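Local structure of putative Fe-S biosynthesis protein (Lactobacillus salivarius, 2P2E) at residues L26-D32 and K74-Y80; V34-S38 and D59-Y64; F49-S55 and L114-R120. The protein is of unknown function but probably takes part in iron-sulphur cluster biosynthesis. All blocks are in the same frame, centred on the assembly; numbering follows the deposited sequence.

Contact 1 of 3, residues L26-D32 and K74-Y80; sequences LLLDFDD and KFYYKGY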
loop_
_atom_site.group_PDB
_atom_site.type_symbol
_atom_site.label_atom_id
_atom_site.label_comp_id
_atom_site.label_asym_id
_atom_site.label_seq_id
_atom_site.Cartn_x
_atom_site.Cartn_y
_atom_site.Cartn_z
ATOM N N LEU A 26 3.593 6.116 -2.743
ATOM C CA LEU A 26 2.683 5.093 -2.246
ATOM C C LEU A 26 3.336 4.166 -1.242
ATOM O O LEU A 26 4.488 3.758 -1.407
ATOM C CB LEU A 26 2.143 4.261 -3.403
ATOM C CG LEU A 26 1.176 4.987 -4.328
ATOM C CD1 LEU A 26 0.764 4.085 -5.451
ATOM C CD2 LEU A 26 -0.033 5.418 -3.540
ATOM N N LEU A 27 2.583 3.826 -0.206
ATOM C CA LEU A 27 3.086 2.937 0.813
ATOM C C LEU A 27 2.141 1.776 1.067
ATOM O O LEU A 27 0.925 1.953 1.148
ATOM C CB LEU A 27 3.284 3.685 2.123
ATOM C CG LEU A 27 4.066 4.990 2.108
ATOM C CD1 LEU A 27 4.080 5.531 3.527
ATOM C CD2 LEU A 27 5.479 4.777 1.595
ATOM N N LEU A 28 2.706 0.582 1.170
ATOM C CA LEU A 28 1.922 -0.591 1.502
ATOM C C LEU A 28 2.247 -0.710 2.981
ATOM O O LEU A 28 3.267 -1.273 3.368
ATOM C CB LEU A 28 2.416 -1.813 0.747
ATOM C CG LEU A 28 1.674 -3.100 1.094
ATOM C CD1 LEU A 28 0.164 -2.928 0.942
ATOM C CD2 LEU A 28 2.171 -4.188 0.181
ATOM N N ASP A 29 1.379 -0.141 3.802
ATOM C CA ASP A 29 1.585 -0.123 5.234
ATOM C C ASP A 29 1.027 -1.306 5.999
ATOM O O ASP A 29 -0.026 -1.841 5.670
ATOM C CB ASP A 29 1.001 1.180 5.799
ATOM C CG ASP A 29 1.074 1.255 7.310
ATOM O OD1 ASP A 29 2.182 1.074 7.859
ATOM O OD2 ASP A 29 0.027 1.508 7.947
ATOM N N PHE A 30 1.771 -1.725 7.015
ATOM C CA PHE A 30 1.327 -2.790 7.892
ATOM C C PHE A 30 0.949 -1.995 9.140
ATOM O O PHE A 30 1.805 -1.489 9.863
ATOM C CB PHE A 30 2.452 -3.776 8.192
ATOM C CG PHE A 30 1.970 -5.038 8.822
ATOM C CD1 PHE A 30 1.046 -5.843 8.158
ATOM C CD2 PHE A 30 2.390 -5.405 10.092
ATOM C CE1 PHE A 30 0.536 -6.991 8.752
ATOM C CE2 PHE A 30 1.888 -6.552 10.698
ATOM C CZ PHE A 30 0.958 -7.346 10.023
ATOM N N ASP A 31 -0.353 -1.865 9.351
ATOM C CA ASP A 31 -0.911 -1.095 10.448
ATOM C C ASP A 31 -0.672 -1.720 11.804
ATOM O O ASP A 31 -1.529 -2.426 12.310
ATOM C CB ASP A 31 -2.408 -0.932 10.223
ATOM C CG ASP A 31 -2.979 0.192 11.019
ATOM O OD1 ASP A 31 -2.229 0.753 11.842
ATOM O OD2 ASP A 31 -4.168 0.519 10.825
ATOM N N ASP A 32 0.480 -1.449 12.402
ATOM C CA ASP A 32 0.803 -2.029 13.701
ATOM C C ASP A 32 1.288 -0.983 14.695
ATOM O O ASP A 32 1.725 -1.309 15.799
ATOM C CB ASP A 32 1.870 -3.112 13.533
ATOM C CG ASP A 32 3.073 -2.624 12.749
ATOM O OD1 ASP A 32 3.220 -1.395 12.589
ATOM O OD2 ASP A 32 3.875 -3.467 12.302
ATOM N N LYS A 74 6.377 2.789 -7.830
ATOM C CA LYS A 74 6.889 2.121 -6.648
ATOM C C LYS A 74 5.952 2.128 -5.458
ATOM O O LYS A 74 5.095 2.989 -5.331
ATOM C CB LYS A 74 8.210 2.757 -6.230
ATOM C CG LYS A 74 9.395 2.272 -7.019
ATOM C CD LYS A 74 10.655 3.022 -6.623
ATOM C CE LYS A 74 11.876 2.447 -7.315
ATOM N NZ LYS A 74 11.726 2.467 -8.799
ATOM N N PHE A 75 6.151 1.147 -4.590
ATOM C CA PHE A 75 5.405 0.972 -3.350
ATOM C C PHE A 75 6.453 0.810 -2.271
ATOM O O PHE A 75 7.285 -0.088 -2.360
ATOM C CB PHE A 75 4.588 -0.309 -3.386
ATOM C CG PHE A 75 3.234 -0.157 -3.986
ATOM C CD1 PHE A 75 2.203 0.424 -3.258
ATOM C CD2 PHE A 75 2.966 -0.641 -5.267
ATOM C CE1 PHE A 75 0.914 0.517 -3.799
ATOM C CE2 PHE A 75 1.682 -0.551 -5.817
ATOM C CZ PHE A 75 0.659 0.023 -5.086
ATOM N N TYR A 76 6.435 1.665 -1.260
ATOM C CA TYR A 76 7.409 1.540 -0.190
ATOM C C TYR A 76 6.768 0.800 0.959
ATOM O O TYR A 76 5.562 0.878 1.146
ATOM C CB TYR A 76 7.883 2.922 0.246
ATOM C CG TYR A 76 8.772 3.544 -0.788
ATOM C CD1 TYR A 76 10.140 3.329 -0.770
ATOM C CD2 TYR A 76 8.237 4.286 -1.834
ATOM C CE1 TYR A 76 10.956 3.836 -1.765
ATOM C CE2 TYR A 76 9.045 4.800 -2.840
ATOM C CZ TYR A 76 10.404 4.570 -2.797
ATOM O OH TYR A 76 11.207 5.091 -3.783
ATOM N N TYR A 77 7.566 0.064 1.720
ATOM C CA TYR A 77 7.033 -0.680 2.850
ATOM C C TYR A 77 8.080 -0.902 3.929
ATOM O O TYR A 77 9.287 -0.848 3.671
ATOM C CB TYR A 77 6.476 -2.028 2.389
ATOM C CG TYR A 77 7.522 -2.994 1.914
ATOM C CD1 TYR A 77 7.938 -4.055 2.716
ATOM C CD2 TYR A 77 8.095 -2.854 0.657
ATOM C CE1 TYR A 77 8.899 -4.959 2.275
ATOM C CE2 TYR A 77 9.061 -3.747 0.206
ATOM C CZ TYR A 77 9.453 -4.796 1.018
ATOM O OH TYR A 77 10.394 -5.672 0.555
ATOM N N LYS A 78 7.607 -1.153 5.143
ATOM C CA LYS A 78 8.501 -1.387 6.258
ATOM C C LYS A 78 9.141 -2.743 6.043
ATOM O O LYS A 78 8.450 -3.744 5.865
ATOM C CB LYS A 78 7.720 -1.341 7.567
ATOM C CG LYS A 78 7.121 0.027 7.829
ATOM C CD LYS A 78 6.324 0.090 9.114
ATOM C CE LYS A 78 4.997 -0.615 8.990
ATOM N NZ LYS A 78 4.086 -0.241 10.110
ATOM N N GLY A 79 10.468 -2.762 6.029
ATOM C CA GLY A 79 11.185 -4.002 5.814
ATOM C C GLY A 79 10.567 -5.222 6.461
ATOM O O GLY A 79 10.120 -6.130 5.771
ATOM N N TYR A 80 10.513 -5.229 7.788
ATOM C CA TYR A 80 9.974 -6.354 8.540
ATOM C C TYR A 80 8.646 -6.928 8.077
ATOM O O TYR A 80 8.471 -8.135 8.083
ATOM C CB TYR A 80 9.869 -5.991 10.021
ATOM C CG TYR A 80 8.835 -4.941 10.348
ATOM C CD1 TYR A 80 7.547 -5.302 10.727
ATOM C CD2 TYR A 80 9.157 -3.587 10.326
ATOM C CE1 TYR A 80 6.603 -4.343 11.085
ATOM C CE2 TYR A 80 8.222 -2.616 10.685
ATOM C CZ TYR A 80 6.948 -3.005 11.067
ATOM O OH TYR A 80 6.034 -2.053 11.458
HETATM O O HOH W 1 5.081 5.478 -5.426
HETATM O O HOH W 2 4.549 -2.185 5.611
HETATM O O HOH W 3 1.929 1.798 10.665
#
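Leu27 lies opposite Tyr76 in a parallel strand pairing, and the flanking Leu26 and Leu28 supply the bonds: Tyr76 N donates to Leu26 O over 2.9 Å, almost straight at 173°, and Leu28 N gives its hydrogen to Tyr76 O. At each end of this pair of bonds a water takes over. One accepts from Leu26 N and donates to Lys74 O; the other donates to Leu28 O and takes the hydrogen of Lys78 N.

Past the strands, the ammonium group of Lys78 is surrounded by acceptors. With its chain bent at chi3 (-74°), NZ turns back to Phe30 O at 2.6 Å and to Asp32 OD1 at 2.9 Å, the latter approached on the syn side but 34° out of the carboxylate plane. A salt bridge with a weak hydrogen bond joins NZ to Asp29 OD1 at 3.2 Å; Val34 O and a water also lie in bonding range, so three N-H groups are shared among five acceptors. The other Asp32 oxygen, OD2, receives the Tyr80 hydroxyl through its syn lone pair (OH to OD2 2.7 Å), with carboxylate and ring nearly coplanar. Asp29 itself is held more firmly by Tyr64 OH and, in a salt bridge, by Arg50 NE.

Within the mixed sheet, strand 24-30 lies between strands 75-77 and 49-55, and strand 75-77 in turn pairs with strand 66-70.

Contact 2 of 3, residues V34-S38 and D59-Y64; sequences VGALS and DYKKDY
A loop-to-loop contact joins two connections of the mixed sheet: segment 34-38, which runs into a 3-10 turn between strands 24-30 and 49-55, and segment 59-64, a coil with a short helical bend between strands 49-55 and 66-70. The polar tie is a single hydrogen bond. Ala36 N donates to Asp63 OD2 across 2.9 Å at an N-H...O angle of 163°, reaching the oxygen from above the carboxylate plane, 51° out of it. The same carboxylate lies against Gly35, whose CA is 3.5 Å from Asp63 OD2. At the backbone angles of Gly35, a beta carbon would press on the preceding carbonyl oxygen and also crowd Asp63 CG.

Each loop is braced internally by a backbone bond, Ser38 N to Gly35 O in the first and Tyr64 N to Tyr60 O in the second.

The apolar half of the contact is carried by Leu37. Its CG stands beside the backbone N and anti to the carbonyl carbon (chi1 -73°), directing the branched end between Tyr60 and Tyr64. Leu37 CD2 packs alongside Tyr60 CB at 3.8 Å, the two side chains pointing the same way. Leu27 and Val54 of the sheet also touch Leu37, so the leucine joins both loops to the strands beneath. Tyr64, its hydroxyl bonded to Asp29, crosses it at a slant. At the near edge of that ring, close to its plane, Leu37 CD1 meets Tyr64 CE2 at 3.7 Å.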
loop_
_atom_site.group_PDB
_atom_site.type_symbol
_atom_site.label_atom_id
_atom_site.label_comp_id
_atom_site.label_asym_id
_atom_site.label_seq_id
_atom_site.Cartn_x
_atom_site.Cartn_y
_atom_site.Cartn_z
ATOM N N VAL A 34 3.866 0.817 14.359
ATOM C CA VAL A 34 5.294 1.059 14.206
ATOM C C VAL A 34 5.550 2.046 13.047
ATOM O O VAL A 34 4.975 1.920 11.958
ATOM C CB VAL A 34 6.058 -0.263 13.944
ATOM C CG1 VAL A 34 7.555 -0.003 13.917
ATOM C CG2 VAL A 34 5.729 -1.274 15.021
ATOM N N GLY A 35 6.405 3.034 13.298
ATOM C CA GLY A 35 6.726 4.016 12.273
ATOM C C GLY A 35 6.188 5.393 12.605
ATOM O O GLY A 35 5.142 5.517 13.252
ATOM N N ALA A 36 6.902 6.430 12.172
ATOM C CA ALA A 36 6.474 7.804 12.429
ATOM C C ALA A 36 5.118 8.075 11.793
ATOM O O ALA A 36 4.303 8.820 12.340
ATOM C CB ALA A 36 7.504 8.798 11.889
ATOM N N LEU A 37 4.869 7.454 10.646
ATOM C CA LEU A 37 3.611 7.675 9.946
ATOM C C LEU A 37 2.389 7.170 10.698
ATOM O O LEU A 37 1.279 7.668 10.500
ATOM C CB LEU A 37 3.677 7.088 8.530
ATOM C CG LEU A 37 4.572 7.948 7.618
ATOM C CD1 LEU A 37 6.062 7.675 7.901
ATOM C CD2 LEU A 37 4.250 7.648 6.166
ATOM N N SER A 38 2.575 6.194 11.568
ATOM C CA SER A 38 1.442 5.727 12.341
ATOM C C SER A 38 0.934 6.889 13.222
ATOM O O SER A 38 -0.249 6.953 13.565
ATOM C CB SER A 38 1.862 4.561 13.224
ATOM O OG SER A 38 0.839 4.248 14.147
ATOM N N ASP A 59 8.473 12.155 6.410
ATOM C CA ASP A 59 9.481 11.147 6.710
ATOM C C ASP A 59 8.957 9.717 6.708
ATOM O O ASP A 59 8.588 9.172 7.744
ATOM C CB ASP A 59 10.140 11.451 8.049
ATOM C CG ASP A 59 11.181 10.418 8.426
ATOM O OD1 ASP A 59 12.013 10.058 7.554
ATOM O OD2 ASP A 59 11.167 9.972 9.598
ATOM N N TYR A 60 8.954 9.117 5.527
ATOM C CA TYR A 60 8.478 7.764 5.338
ATOM C C TYR A 60 9.661 6.888 5.000
ATOM O O TYR A 60 9.580 5.670 5.045
ATOM C CB TYR A 60 7.494 7.741 4.175
ATOM C CG TYR A 60 8.136 8.091 2.853
ATOM C CD1 TYR A 60 8.727 7.112 2.065
ATOM C CD2 TYR A 60 8.188 9.411 2.410
ATOM C CE1 TYR A 60 9.356 7.431 0.859
ATOM C CE2 TYR A 60 8.820 9.747 1.207
ATOM C CZ TYR A 60 9.404 8.749 0.433
ATOM O OH TYR A 60 10.041 9.061 -0.760
ATOM N N LYS A 61 10.763 7.515 4.630
ATOM C CA LYS A 61 11.957 6.773 4.254
ATOM C C LYS A 61 12.525 5.859 5.338
ATOM O O LYS A 61 12.640 4.653 5.142
ATOM C CB LYS A 61 13.047 7.746 3.798
ATOM C CG LYS A 61 12.706 8.531 2.550
ATOM C CD LYS A 61 12.520 7.609 1.334
ATOM C CE LYS A 61 13.789 6.807 0.997
ATOM N NZ LYS A 61 13.612 5.873 -0.180
ATOM N N LYS A 62 12.892 6.437 6.473
ATOM C CA LYS A 62 13.479 5.662 7.553
ATOM C C LYS A 62 12.715 4.379 7.861
ATOM O O LYS A 62 13.322 3.316 8.034
ATOM C CB LYS A 62 13.590 6.520 8.810
ATOM C CG LYS A 62 14.219 5.810 10.005
ATOM C CD LYS A 62 14.648 6.817 11.085
ATOM C CE LYS A 62 15.028 6.145 12.410
ATOM N NZ LYS A 62 13.834 5.571 13.115
ATOM N N ASP A 63 11.388 4.475 7.902
ATOM C CA ASP A 63 10.545 3.324 8.200
ATOM C C ASP A 63 10.210 2.473 6.974
ATOM O O ASP A 63 10.489 1.284 6.949
ATOM C CB ASP A 63 9.260 3.800 8.884
ATOM C CG ASP A 63 9.540 4.591 10.152
ATOM O OD1 ASP A 63 10.263 4.060 11.021
ATOM O OD2 ASP A 63 9.042 5.738 10.281
ATOM N N TYR A 64 9.594 3.077 5.969
ATOM C CA TYR A 64 9.247 2.363 4.744
ATOM C C TYR A 64 10.527 2.327 3.943
ATOM O O TYR A 64 10.683 3.030 2.955
ATOM C CB TYR A 64 8.156 3.133 4.027
ATOM C CG TYR A 64 6.940 3.211 4.889
ATOM C CD1 TYR A 64 6.006 2.190 4.874
ATOM C CD2 TYR A 64 6.789 4.232 5.825
ATOM C CE1 TYR A 64 4.948 2.169 5.769
ATOM C CE2 TYR A 64 5.732 4.221 6.733
ATOM C CZ TYR A 64 4.817 3.176 6.696
ATOM O OH TYR A 64 3.777 3.112 7.585
#

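Contact 3 of 3, residues F49-S55 and L114-R120; sequences FRILVVS and LSIQDFR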
loop_
_atom_site.group_PDB
_atom_site.type_symbol
_atom_site.label_atom_id
_atom_site.label_comp_id
_atom_site.label_asym_id
_atom_site.label_seq_id
_atom_site.Cartn_x
_atom_site.Cartn_y
_atom_site.Cartn_z
ATOM N N PHE A 49 -2.993 -4.823 6.371
ATOM C CA PHE A 49 -2.488 -4.085 5.219
ATOM C C PHE A 49 -3.397 -2.978 4.750
ATOM O O PHE A 49 -4.608 -3.113 4.773
ATOM C CB PHE A 49 -2.277 -5.026 4.047
ATOM C CG PHE A 49 -1.070 -5.873 4.175
ATOM C CD1 PHE A 49 0.188 -5.305 4.116
ATOM C CD2 PHE A 49 -1.186 -7.240 4.335
ATOM C CE1 PHE A 49 1.324 -6.094 4.214
ATOM C CE2 PHE A 49 -0.058 -8.031 4.433
ATOM C CZ PHE A 49 1.197 -7.458 4.370
ATOM N N ARG A 50 -2.801 -1.887 4.302
ATOM C CA ARG A 50 -3.569 -0.769 3.791
ATOM C C ARG A 50 -2.640 0.110 2.968
ATOM O O ARG A 50 -1.425 0.076 3.152
ATOM C CB ARG A 50 -4.166 0.032 4.940
ATOM C CG ARG A 50 -3.122 0.636 5.825
ATOM C CD ARG A 50 -3.711 1.612 6.811
ATOM N NE ARG A 50 -2.683 2.094 7.721
ATOM C CZ ARG A 50 -2.850 3.099 8.567
ATOM N NH1 ARG A 50 -4.010 3.739 8.623
ATOM N NH2 ARG A 50 -1.855 3.471 9.355
ATOM N N ILE A 51 -3.202 0.885 2.051
ATOM C CA ILE A 51 -2.395 1.774 1.226
ATOM C C ILE A 51 -2.390 3.189 1.757
ATOM O O ILE A 51 -3.441 3.774 1.997
ATOM C CB ILE A 51 -2.901 1.849 -0.218
ATOM C CG1 ILE A 51 -3.025 0.447 -0.790
ATOM C CG2 ILE A 51 -1.943 2.668 -1.061
ATOM C CD1 ILE A 51 -1.788 -0.354 -0.630
ATOM N N LEU A 52 -1.197 3.737 1.932
ATOM C CA LEU A 52 -1.053 5.099 2.412
ATOM C C LEU A 52 -0.410 5.924 1.323
ATOM O O LEU A 52 0.474 5.442 0.616
ATOM C CB LEU A 52 -0.144 5.148 3.638
ATOM C CG LEU A 52 -0.655 4.796 5.029
ATOM C CD1 LEU A 52 -1.564 3.582 4.972
ATOM C CD2 LEU A 52 0.544 4.545 5.932
ATOM N N VAL A 53 -0.860 7.161 1.175
ATOM C CA VAL A 53 -0.263 8.049 0.202
ATOM C C VAL A 53 0.215 9.266 0.977
ATOM O O VAL A 53 -0.535 9.899 1.726
ATOM C CB VAL A 53 -1.252 8.436 -0.917
ATOM C CG1 VAL A 53 -2.578 8.757 -0.332
ATOM C CG2 VAL A 53 -0.720 9.631 -1.706
ATOM N N VAL A 54 1.500 9.546 0.803
ATOM C CA VAL A 54 2.171 10.647 1.457
ATOM C C VAL A 54 2.836 11.495 0.397
ATOM O O VAL A 54 2.747 11.191 -0.789
ATOM C CB VAL A 54 3.271 10.131 2.380
ATOM C CG1 VAL A 54 2.680 9.270 3.466
ATOM C CG2 VAL A 54 4.272 9.342 1.566
ATOM N N SER A 55 3.512 12.553 0.842
ATOM C CA SER A 55 4.241 13.450 -0.046
ATOM C C SER A 55 5.722 13.163 0.139
ATOM O O SER A 55 6.143 12.631 1.167
ATOM C CB SER A 55 3.961 14.909 0.303
ATOM O OG SER A 55 2.580 15.203 0.227
ATOM N N LEU A 114 -8.759 -3.899 0.825
ATOM C CA LEU A 114 -7.625 -2.997 0.963
ATOM C C LEU A 114 -8.043 -1.536 0.846
ATOM O O LEU A 114 -8.431 -1.090 -0.220
ATOM C CB LEU A 114 -6.627 -3.346 -0.124
ATOM C CG LEU A 114 -5.243 -2.725 -0.159
ATOM C CD1 LEU A 114 -4.433 -3.140 1.061
ATOM C CD2 LEU A 114 -4.570 -3.188 -1.440
ATOM N N SER A 115 -7.950 -0.781 1.933
ATOM C CA SER A 115 -8.355 0.625 1.907
ATOM C C SER A 115 -7.248 1.560 1.475
ATOM O O SER A 115 -6.095 1.169 1.376
ATOM C CB SER A 115 -8.833 1.071 3.283
ATOM O OG SER A 115 -7.740 1.259 4.161
ATOM N N ILE A 116 -7.603 2.811 1.229
ATOM C CA ILE A 116 -6.621 3.800 0.817
ATOM C C ILE A 116 -6.682 5.030 1.712
ATOM O O ILE A 116 -7.741 5.610 1.904
ATOM C CB ILE A 116 -6.867 4.250 -0.615
ATOM C CG1 ILE A 116 -7.025 3.030 -1.511
ATOM C CG2 ILE A 116 -5.713 5.132 -1.082
ATOM C CD1 ILE A 116 -7.570 3.352 -2.870
ATOM N N GLN A 117 -5.539 5.437 2.242
ATOM C CA GLN A 117 -5.497 6.598 3.110
ATOM C C GLN A 117 -4.637 7.716 2.543
ATOM O O GLN A 117 -3.460 7.513 2.249
ATOM C CB GLN A 117 -4.957 6.188 4.471
ATOM C CG GLN A 117 -5.572 4.915 4.973
ATOM C CD GLN A 117 -6.259 5.119 6.291
ATOM O OE1 GLN A 117 -6.713 4.161 6.932
ATOM N NE2 GLN A 117 -6.342 6.378 6.715
ATOM N N ASP A 118 -5.233 8.895 2.399
ATOM C CA ASP A 118 -4.520 10.051 1.879
ATOM C C ASP A 118 -3.992 10.896 3.025
ATOM O O ASP A 118 -4.752 11.624 3.664
ATOM C CB ASP A 118 -5.440 10.910 1.010
ATOM C CG ASP A 118 -4.684 12.008 0.261
ATOM O OD1 ASP A 118 -3.478 12.207 0.548
ATOM O OD2 ASP A 118 -5.295 12.677 -0.611
ATOM N N PHE A 119 -2.690 10.793 3.279
ATOM C CA PHE A 119 -2.061 11.562 4.341
ATOM C C PHE A 119 -1.205 12.687 3.762
ATOM O O PHE A 119 -0.310 13.207 4.437
ATOM C CB PHE A 119 -1.176 10.664 5.229
ATOM C CG PHE A 119 -1.940 9.672 6.088
ATOM C CD1 PHE A 119 -3.294 9.845 6.371
ATOM C CD2 PHE A 119 -1.281 8.573 6.646
ATOM C CE1 PHE A 119 -3.970 8.937 7.198
ATOM C CE2 PHE A 119 -1.953 7.665 7.474
ATOM C CZ PHE A 119 -3.296 7.849 7.748
ATOM N N ARG A 120 -1.461 13.056 2.512
ATOM C CA ARG A 120 -0.698 14.131 1.892
ATOM C C ARG A 120 -1.060 15.463 2.519
ATOM O O ARG A 120 -2.226 15.718 2.850
ATOM C CB ARG A 120 -0.981 14.219 0.404
ATOM C CG ARG A 120 -0.388 13.111 -0.417
ATOM C CD ARG A 120 -0.839 13.255 -1.849
ATOM N NE ARG A 120 -2.293 13.194 -1.943
ATOM C CZ ARG A 120 -2.990 13.460 -3.042
ATOM N NH1 ARG A 120 -2.367 13.810 -4.156
ATOM N NH2 ARG A 120 -4.312 13.375 -3.028
#
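Ile51 and Val53 join strand 49-55 to the end of strand 108-118 in a parallel ladder of the mixed beta-sheet. Ile51 N donates to Ser115 O, Gln117 N to Ile51 O, Val53 N to Gln117 O and Phe119 N to Val53 O; the Gln117 N to Ile51 O bond, at 2.7 Å, is the shortest of the four. The axes of strand segments 49-55 and 116-118 come within 4.7 Å of each other at 24°.

On the face bearing Ile51, Val53 and Ile116, the CG1 of Ile51 packs on Leu114 CG at 3.9 Å. Val53 CG2, anti to the backbone N, reaches along the strand to Arg120 CD at 3.6 Å. The face bearing Leu52 and Gln117 is partly polar: Arg50 NH1 makes a weak bond to Gln117 OE1 (3.2 Å), which lies at the guanidinium edge while the amide stands 83° to that plane. Leu52 CG touches Phe119 CE2 at 4.0 Å, and the Phe119 ring carries Gln117 CB over one face.

Further out, Arg50 is positioned chiefly by Asp29 and by Val42 O, while Tyr18 of helix 9-19 packs against Ile116, Asp118 and Arg120. Asp118 OD1 closes an Asx turn by accepting Arg120 N. Arg120 also forms a side-on salt bridge with Asp118, NH2 meeting OD2 at 2.7 Å, and its NH1 forms another with Asp21. With an alanine here, Asp118 and Asp21 would probably lose their guanidinium partner and Val53 CG2 the cover of Arg120 CD. The second arm of the Asp118 grip is Arg120 NE, which meets OD1 at 2.9 Å from the face of the carboxylate plane opposite to Arg120 N.

Overall arrangement
Contacts 1 and 3 share the sheet: strands 24-30 and 49-55 are neighbours, tied by Leu27 N to Leu52 O at 2.8 Å and by Asp29 OD2 with Arg50 NE, also 2.8 Å. Their centres lie about 10 Å apart, and their segments alternate along the chain. Contact 2 is nested within the loop closed by contact 1, against the Leu27 and Leu52 face, its centre about 9 Å from that of contact 1 and about 13 Å from that of contact 3. It reaches contact 1 through Tyr64 OH to Asp29 OD1, 2.6 Å, and contact 3 by packing of Leu37 CD2 on Val54 CG1, 3.5 Å. Asp29 thus connects all three contacts.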